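Local coordinates for protein ATP-dependent protease subunit HslV (Trypanosoma brucei brucei, PDB 4HNZ) that forms the proteolytic core of a mitochondrial proteasome-like complex, hydrolysing substrate proteins that its HslU partner has unfolded and delivered, at residues T2-R7 with T128-A133. Residues are numbered along the deposited sequence; the frame is centred on the assembly and turned at random.
Sequences TILSVR and TFAKAA
The methyl of A130 meets T2 and L4, two residues apart on the first strand, and these carbon-to-carbon touches make up nearly the whole contact. CB of A130 lies 3.9 Å from the CG2 methyl of T2. Both branch ends of L4 also reach it, CD1 and CD2 each standing 4.2 Å from CB of A130. CD1 of L4 reaches past the alanine to the start of the next residue, 4.5 Å from the backbone N of K131, while the lysine chain runs off from the strand. No hydrogen bond crosses between the strand and the helix. T2 splits its two branches between different jobs: CG2 stands anti to the backbone N (chi1, measured to OG1, is -54°) and faces the alanine, while OG1, beside that N, hydrogen-bonds to OG of S163, a residue of the magnesium site. In L4, CG likewise lies anti to the backbone N (chi1 170°), which carries the isopropyl end up to the helix. With just a methyl on A130 at this point, the main chains come close, CA of L4 6.7 Å from CA of A130. Helix 145-159 adds to the packing: M153 and T157 touch T2, A152 touches L4 and A156 touches A130. Strands 11-22 and 120-123 hydrogen-bond to the first strand through its backbone, and I120 and A122 pack against L4. F129, next to A130, instead packs on T128 of a neighbouring subunit. The contact seats a helix layer on one sheet of the Ntn-hydrolase sandwich, at the strand that begins just after T1, the probable nucleophile. Being apolar and buried, it holds by close packing rather than directed bonds, and the hydroxyl of T2 turns from the alanine to S163.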
loop_
_atom_site.group_PDB
_atom_site.type_symbol
_atom_site.label_atom_id
_atom_site.label_comp_id
_atom_site.label_asym_id
_atom_site.label_seq_id
_atom_site.Cartn_x
_atom_site.Cartn_y
_atom_site.Cartn_z
ATOM N N THR A 2 20.315 22.319 8.513
ATOM C CA THR A 2 20.520 22.594 9.926
ATOM C C THR A 2 20.483 24.094 10.122
ATOM O O THR A 2 21.280 24.813 9.537
ATOM C CB THR A 2 21.866 22.067 10.400
ATOM O OG1 THR A 2 21.991 20.666 10.060
ATOM C CG2 THR A 2 21.993 22.224 11.868
ATOM N N ILE A 3 19.474 24.568 10.867
ATOM C CA ILE A 3 19.406 25.894 11.328
ATOM C C ILE A 3 19.458 25.815 12.843
ATOM O O ILE A 3 18.675 25.083 13.458
ATOM C CB ILE A 3 18.086 26.606 10.955
ATOM C CG1 ILE A 3 17.684 26.386 9.518
ATOM C CG2 ILE A 3 18.176 28.100 11.229
ATOM C CD1 ILE A 3 18.620 26.974 8.535
ATOM N N LEU A 4 20.333 26.616 13.452
ATOM C CA LEU A 4 20.557 26.573 14.882
ATOM C C LEU A 4 20.646 27.965 15.422
ATOM O O LEU A 4 21.333 28.844 14.860
ATOM C CB LEU A 4 21.841 25.845 15.162
ATOM C CG LEU A 4 22.316 25.921 16.591
ATOM C CD1 LEU A 4 21.388 25.142 17.492
ATOM C CD2 LEU A 4 23.728 25.380 16.757
ATOM N N SER A 5 19.964 28.199 16.528
ATOM C CA SER A 5 20.054 29.472 17.252
ATOM C C SER A 5 20.484 29.192 18.687
ATOM O O SER A 5 19.928 28.329 19.346
ATOM C CB SER A 5 18.687 30.166 17.273
ATOM O OG SER A 5 18.735 31.371 18.031
ATOM N N VAL A 6 21.456 29.950 19.182
ATOM C CA VAL A 6 21.881 29.884 20.565
ATOM C C VAL A 6 21.915 31.289 21.193
ATOM O O VAL A 6 22.514 32.191 20.632
ATOM C CB VAL A 6 23.316 29.347 20.654
ATOM C CG1 VAL A 6 23.755 29.231 22.085
ATOM C CG2 VAL A 6 23.421 27.998 19.937
ATOM N N ARG A 7 21.235 31.450 22.310
ATOM C CA ARG A 7 21.257 32.657 23.066
ATOM C C ARG A 7 22.036 32.347 24.335
ATOM O O ARG A 7 21.660 31.462 25.085
ATOM C CB ARG A 7 19.817 33.110 23.410
ATOM C CG ARG A 7 19.731 34.347 24.297
ATOM C CD ARG A 7 18.276 34.829 24.523
ATOM N NE ARG A 7 17.753 35.506 23.334
ATOM C CZ ARG A 7 16.970 34.946 22.405
ATOM N NH1 ARG A 7 16.560 33.683 22.530
ATOM N NH2 ARG A 7 16.594 35.645 21.315
ATOM N N THR A 128 18.206 18.604 15.416
ATOM C CA THR A 128 18.235 17.959 16.689
ATOM C C THR A 128 19.662 17.569 17.101
ATOM O O THR A 128 19.974 17.593 18.290
ATOM C CB THR A 128 17.291 16.746 16.713
ATOM O OG1 THR A 128 15.963 17.208 16.357
ATOM C CG2 THR A 128 17.153 16.196 18.151
ATOM N N PHE A 129 20.499 17.153 16.151
ATOM C CA PHE A 129 21.882 16.856 16.496
ATOM C C PHE A 129 22.549 18.119 17.015
ATOM O O PHE A 129 23.302 18.092 17.972
ATOM C CB PHE A 129 22.633 16.283 15.274
ATOM C CG PHE A 129 21.868 15.225 14.571
ATOM C CD1 PHE A 129 21.242 14.232 15.280
ATOM C CD2 PHE A 129 21.831 15.165 13.187
ATOM C CE1 PHE A 129 20.510 13.221 14.625
ATOM C CE2 PHE A 129 21.137 14.158 12.527
ATOM C CZ PHE A 129 20.455 13.178 13.251
ATOM N N ALA A 130 22.228 19.250 16.378
ATOM C CA ALA A 130 22.857 20.501 16.707
ATOM C C ALA A 130 22.460 20.911 18.096
ATOM O O ALA A 130 23.248 21.404 18.900
ATOM C CB ALA A 130 22.449 21.550 15.690
ATOM N N LYS A 131 21.212 20.749 18.363
ATOM C CA LYS A 131 20.652 21.088 19.655
ATOM C C LYS A 131 21.252 20.251 20.761
ATOM O O LYS A 131 21.673 20.778 21.787
ATOM C CB LYS A 131 19.195 20.851 19.586
ATOM C CG LYS A 131 18.558 20.957 20.904
ATOM C CD LYS A 131 17.113 20.532 20.816
ATOM C CE LYS A 131 16.180 21.732 20.752
ATOM N NZ LYS A 131 14.765 21.253 20.952
ATOM N N ALA A 132 21.412 18.959 20.526
ATOM C CA ALA A 132 22.101 18.107 21.479
ATOM C C ALA A 132 23.568 18.566 21.743
ATOM O O ALA A 132 24.017 18.669 22.882
ATOM C CB ALA A 132 22.086 16.651 21.008
ATOM N N ALA A 133 24.289 18.872 20.697
ATOM C CA ALA A 133 25.645 19.320 20.890
ATOM C C ALA A 133 25.657 20.674 21.598
ATOM O O ALA A 133 26.486 20.880 22.495
ATOM C CB ALA A 133 26.380 19.400 19.561
#